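Local coordinates for putative lipoprotein (Bacteroides ovatus, PDB 3OQQ), which is of unknown function but binds calcium ions in the crystal and, as a putative lipoprotein, probably works outside the cytoplasm, at residues G171-R183 against M298-G310. Numbering follows the deposited sequence.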
loop_
_atom_site.group_PDB
_atom_site.type_symbol
_atom_site.label_atom_id
_atom_site.label_comp_id
_atom_site.label_asym_id
_atom_site.label_seq_id
_atom_site.Cartn_x
_atom_site.Cartn_y
_atom_site.Cartn_z
ATOM N N GLY A 171 3.369 -27.063 2.951
ATOM C CA GLY A 171 1.935 -27.243 3.131
ATOM C C GLY A 171 1.360 -25.953 3.686
ATOM O O GLY A 171 1.748 -24.865 3.246
ATOM N N GLY A 172 0.480 -26.073 4.683
ATOM C CA GLY A 172 -0.159 -24.940 5.346
ATOM C C GLY A 172 -0.837 -23.987 4.378
ATOM O O GLY A 172 -1.444 -24.421 3.388
ATOM N N LYS A 173 -0.724 -22.679 4.644
ATOM C CA LYS A 173 -1.327 -21.656 3.780
ATOM C C LYS A 173 -0.708 -20.292 4.014
ATOM O O LYS A 173 0.107 -20.126 4.920
ATOM C CB LYS A 173 -2.859 -21.582 3.964
ATOM C CG LYS A 173 -3.343 -21.215 5.362
ATOM C CD LYS A 173 -4.735 -21.770 5.585
ATOM C CE LYS A 173 -5.324 -21.320 6.892
ATOM N NZ LYS A 173 -6.761 -21.689 6.994
ATOM N N GLU A 174 -1.085 -19.321 3.163
ATOM C CA GLU A 174 -0.685 -17.919 3.241
ATOM C C GLU A 174 -1.908 -17.116 3.545
ATOM O O GLU A 174 -3.031 -17.509 3.202
ATOM C CB GLU A 174 -0.057 -17.414 1.930
ATOM C CG GLU A 174 1.227 -18.070 1.495
ATOM C CD GLU A 174 1.111 -19.531 1.116
ATOM O OE1 GLU A 174 0.299 -19.862 0.221
ATOM O OE2 GLU A 174 1.819 -20.353 1.739
ATOM N N GLU A 175 -1.689 -15.987 4.174
ATOM C CA GLU A 175 -2.706 -15.007 4.489
ATOM C C GLU A 175 -2.209 -13.685 4.038
ATOM O O GLU A 175 -1.007 -13.443 4.039
ATOM C CB GLU A 175 -2.993 -14.970 5.983
ATOM C CG GLU A 175 -4.154 -15.838 6.394
ATOM C CD GLU A 175 -4.568 -15.594 7.826
ATOM O OE1 GLU A 175 -4.559 -14.415 8.261
ATOM O OE2 GLU A 175 -4.918 -16.585 8.508
ATOM N N LEU A 176 -3.126 -12.839 3.650
ATOM C CA LEU A 176 -2.866 -11.478 3.232
ATOM C C LEU A 176 -3.770 -10.593 4.046
ATOM O O LEU A 176 -4.969 -10.864 4.130
ATOM C CB LEU A 176 -3.139 -11.323 1.722
ATOM C CG LEU A 176 -2.786 -9.986 1.104
ATOM C CD1 LEU A 176 -2.129 -10.192 -0.187
ATOM C CD2 LEU A 176 -4.018 -9.097 0.918
ATOM N N LEU A 177 -3.195 -9.591 4.699
ATOM C CA LEU A 177 -3.950 -8.580 5.412
ATOM C C LEU A 177 -3.640 -7.224 4.769
ATOM O O LEU A 177 -2.479 -6.773 4.793
ATOM C CB LEU A 177 -3.655 -8.567 6.927
ATOM C CG LEU A 177 -4.507 -7.615 7.783
ATOM C CD1 LEU A 177 -5.950 -8.123 7.874
ATOM C CD2 LEU A 177 -3.928 -7.505 9.199
ATOM N N LEU A 178 -4.676 -6.599 4.170
ATOM C CA LEU A 178 -4.580 -5.281 3.561
ATOM C C LEU A 178 -5.457 -4.263 4.267
ATOM O O LEU A 178 -6.645 -4.504 4.464
ATOM C CB LEU A 178 -4.975 -5.317 2.070
ATOM C CG LEU A 178 -5.221 -3.944 1.380
ATOM C CD1 LEU A 178 -3.934 -3.244 1.036
ATOM C CD2 LEU A 178 -6.058 -4.084 0.150
ATOM N N THR A 179 -4.887 -3.086 4.574
ATOM C CA THR A 179 -5.683 -1.970 5.047
ATOM C C THR A 179 -5.506 -0.876 4.050
ATOM O O THR A 179 -4.432 -0.747 3.459
ATOM C CB THR A 179 -5.408 -1.515 6.490
ATOM O OG1 THR A 179 -4.054 -1.111 6.662
ATOM C CG2 THR A 179 -5.847 -2.530 7.527
ATOM N N LEU A 180 -6.583 -0.128 3.816
ATOM C CA LEU A 180 -6.650 1.066 2.971
ATOM C C LEU A 180 -7.310 2.135 3.811
ATOM O O LEU A 180 -8.471 1.952 4.239
ATOM C CB LEU A 180 -7.446 0.810 1.674
ATOM C CG LEU A 180 -6.953 -0.274 0.709
ATOM C CD1 LEU A 180 -7.985 -0.537 -0.356
ATOM C CD2 LEU A 180 -5.613 0.100 0.077
ATOM N N ASP A 181 -6.550 3.192 4.146
ATOM C CA ASP A 181 -7.030 4.268 5.026
ATOM C C ASP A 181 -7.111 5.574 4.294
ATOM O O ASP A 181 -6.081 6.048 3.825
ATOM C CB ASP A 181 -6.095 4.421 6.253
ATOM C CG ASP A 181 -5.994 3.170 7.091
ATOM O OD1 ASP A 181 -6.948 2.335 7.044
ATOM O OD2 ASP A 181 -4.957 2.988 7.753
ATOM N N VAL A 182 -8.317 6.178 4.229
ATOM C CA VAL A 182 -8.532 7.462 3.547
ATOM C C VAL A 182 -7.964 8.604 4.385
ATOM O O VAL A 182 -8.497 8.934 5.445
ATOM C CB VAL A 182 -10.012 7.743 3.188
ATOM C CG1 VAL A 182 -10.125 9.013 2.334
ATOM C CG2 VAL A 182 -10.645 6.562 2.476
ATOM N N ARG A 183 -6.944 9.266 3.862
ATOM C CA ARG A 183 -6.354 10.385 4.558
ATOM C C ARG A 183 -6.989 11.697 4.080
ATOM O O ARG A 183 -7.265 12.561 4.899
ATOM C CB ARG A 183 -4.817 10.331 4.392
ATOM C CG ARG A 183 -4.132 11.630 4.170
ATOM C CD ARG A 183 -2.974 11.855 5.096
ATOM N NE ARG A 183 -1.877 10.878 5.074
ATOM C CZ ARG A 183 -0.716 11.053 4.442
ATOM N NH1 ARG A 183 -0.520 12.134 3.677
ATOM N NH2 ARG A 183 0.262 10.158 4.576
HETATM N N MSE A 298 -9.718 7.781 10.632
HETATM C CA MSE A 298 -9.678 7.576 9.198
HETATM C C MSE A 298 -10.648 6.504 8.750
HETATM O O MSE A 298 -10.787 5.504 9.440
HETATM C CB MSE A 298 -8.260 7.213 8.748
HETATM C CG MSE A 298 -7.309 8.404 8.796
HETATM SE SE MSE A 298 -5.544 7.946 8.098
HETATM C CE MSE A 298 -4.561 9.423 8.976
ATOM N N LEU A 299 -11.321 6.710 7.603
ATOM C CA LEU A 299 -12.177 5.657 7.023
ATOM C C LEU A 299 -11.240 4.543 6.534
ATOM O O LEU A 299 -10.328 4.804 5.748
ATOM C CB LEU A 299 -13.095 6.186 5.895
ATOM C CG LEU A 299 -13.865 5.133 5.037
ATOM C CD1 LEU A 299 -14.815 4.260 5.903
ATOM C CD2 LEU A 299 -14.699 5.817 3.966
ATOM N N ARG A 300 -11.421 3.320 7.071
ATOM C CA ARG A 300 -10.547 2.190 6.777
ATOM C C ARG A 300 -11.281 1.035 6.133
ATOM O O ARG A 300 -12.322 0.606 6.652
ATOM C CB ARG A 300 -9.846 1.713 8.092
ATOM C CG ARG A 300 -9.287 0.256 8.047
ATOM C CD ARG A 300 -8.419 -0.074 9.249
ATOM N NE ARG A 300 -7.111 0.588 9.148
ATOM C CZ ARG A 300 -6.046 0.285 9.893
ATOM N NH1 ARG A 300 -6.124 -0.657 10.829
ATOM N NH2 ARG A 300 -4.897 0.918 9.706
ATOM N N ALA A 301 -10.728 0.514 5.012
ATOM C CA ALA A 301 -11.154 -0.752 4.436
ATOM C C ALA A 301 -10.115 -1.795 4.876
ATOM O O ALA A 301 -8.905 -1.541 4.784
ATOM C CB ALA A 301 -11.272 -0.689 2.910
ATOM N N GLU A 302 -10.571 -2.923 5.432
ATOM C CA GLU A 302 -9.654 -3.965 5.887
ATOM C C GLU A 302 -10.037 -5.285 5.235
ATOM O O GLU A 302 -11.199 -5.692 5.300
ATOM C CB GLU A 302 -9.622 -4.082 7.410
ATOM C CG GLU A 302 -8.588 -5.092 7.890
ATOM C CD GLU A 302 -8.604 -5.354 9.381
ATOM O OE1 GLU A 302 -7.951 -4.586 10.121
ATOM O OE2 GLU A 302 -9.285 -6.310 9.811
ATOM N N VAL A 303 -9.067 -5.924 4.561
ATOM C CA VAL A 303 -9.310 -7.167 3.824
ATOM C C VAL A 303 -8.323 -8.230 4.248
ATOM O O VAL A 303 -7.109 -8.032 4.188
ATOM C CB VAL A 303 -9.249 -6.963 2.284
ATOM C CG1 VAL A 303 -9.588 -8.268 1.544
ATOM C CG2 VAL A 303 -10.173 -5.832 1.823
ATOM N N ARG A 304 -8.858 -9.360 4.684
ATOM C CA ARG A 304 -8.081 -10.543 5.005
ATOM C C ARG A 304 -8.402 -11.597 3.952
ATOM O O ARG A 304 -9.573 -11.951 3.769
ATOM C CB ARG A 304 -8.409 -11.033 6.422
ATOM C CG ARG A 304 -7.539 -12.187 6.894
ATOM C CD ARG A 304 -7.987 -12.621 8.260
ATOM N NE ARG A 304 -7.332 -13.852 8.701
ATOM C CZ ARG A 304 -7.938 -14.797 9.410
ATOM N NH1 ARG A 304 -9.218 -14.674 9.735
ATOM N NH2 ARG A 304 -7.272 -15.881 9.789
ATOM N N LEU A 305 -7.390 -12.039 3.207
ATOM C CA LEU A 305 -7.570 -13.088 2.194
ATOM C C LEU A 305 -6.820 -14.322 2.657
ATOM O O LEU A 305 -5.611 -14.241 2.867
ATOM C CB LEU A 305 -7.086 -12.650 0.803
ATOM C CG LEU A 305 -7.617 -11.321 0.274
ATOM C CD1 LEU A 305 -6.831 -10.893 -0.892
ATOM C CD2 LEU A 305 -9.080 -11.407 -0.124
ATOM N N ILE A 306 -7.543 -15.437 2.878
ATOM C CA ILE A 306 -6.961 -16.683 3.383
ATOM C C ILE A 306 -6.756 -17.600 2.195
ATOM O O ILE A 306 -7.718 -17.917 1.460
ATOM C CB ILE A 306 -7.821 -17.318 4.519
ATOM C CG1 ILE A 306 -7.997 -16.323 5.691
ATOM C CG2 ILE A 306 -7.198 -18.620 5.054
ATOM C CD1 ILE A 306 -9.416 -15.758 5.831
ATOM N N GLY A 307 -5.496 -17.979 1.990
ATOM C CA GLY A 307 -5.113 -18.845 0.885
ATOM C C GLY A 307 -5.661 -20.254 0.989
ATOM O O GLY A 307 -5.868 -20.761 2.095
ATOM N N LYS A 308 -5.906 -20.892 -0.175
ATOM C CA LYS A 308 -6.391 -22.267 -0.288
ATOM C C LYS A 308 -5.397 -23.213 0.364
ATOM O O LYS A 308 -4.178 -23.075 0.191
ATOM C CB LYS A 308 -6.577 -22.678 -1.766
ATOM C CG LYS A 308 -7.858 -22.216 -2.416
ATOM C CD LYS A 308 -8.886 -23.328 -2.515
ATOM C CE LYS A 308 -9.982 -23.002 -3.503
ATOM N NZ LYS A 308 -10.818 -21.845 -3.074
ATOM N N GLU A 309 -5.911 -24.139 1.145
ATOM C CA GLU A 309 -5.098 -25.147 1.814
ATOM C C GLU A 309 -5.096 -26.390 0.927
ATOM O O GLU A 309 -6.011 -26.563 0.119
ATOM C CB GLU A 309 -5.711 -25.427 3.193
ATOM C CG GLU A 309 -4.730 -25.714 4.308
ATOM C CD GLU A 309 -5.456 -25.959 5.616
ATOM O OE1 GLU A 309 -5.806 -24.969 6.299
ATOM O OE2 GLU A 309 -5.741 -27.139 5.923
ATOM N N GLY A 310 -4.071 -27.226 1.061
ATOM C CA GLY A 310 -3.965 -28.484 0.320
ATOM C C GLY A 310 -3.685 -28.425 -1.173
ATOM O O GLY A 310 -3.857 -29.435 -1.863
HETATM O O HOH W 1 -2.270 -20.510 0.490
HETATM O O HOH W 2 -10.869 9.330 6.416
#
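D181 and R300 sit side by side on one face of an antiparallel strand pair in which alternate residues point to opposite faces, one largely charged, one apolar. R300 grips the carboxylate side-on: NE reaches D181 OD1 at 2.7 Å, and NH2 meets the syn lone pair of D181 OD2 at 2.8 Å. The two planes lie only 17° apart because the arginine bends at chi3 (-74°). T179 CG2 lies over the centre of one face of the R300 guanidinium, 3.6 Å above the plane. E175 and R304 repeat the two-nitrogen grip differently: R304 NE lies 2.9 Å from E175 OE1 and comes from above the carboxylate, whose plane is turned 64° from the guanidinium; an extended arginine chain carries it there. Between these pairs, L177 CD1 rests against the aliphatic part of E302. E175, L177, R300, E302 and R304 are partly exposed on this face, T179 and D181 buried.

The reverse face is tightly packed and apolar, burying L176, L178, L180, A301, V303 and L305, with L176 CD2 meeting L305 CD1 at 3.8 Å. Paired backbone bonds, such as V303 N to L178 O at 2.8 Å, join the strands. Toward G310 the contact loosens: K173 NZ makes only a weak salt bridge, 3.5 Å long, to OE1 of the poorly ordered E309, and a water links E174 OE1 to K308 O, while E174 OE2 forms a salt bridge with R316 outside the pair. Strands 150-161 and 205-215 flank these inner strands, and I269 of strand 266-272, in the six-stranded antiparallel sheet, covers L178, L180 and V303, a face-to-face packing consistent with a beta-sandwich.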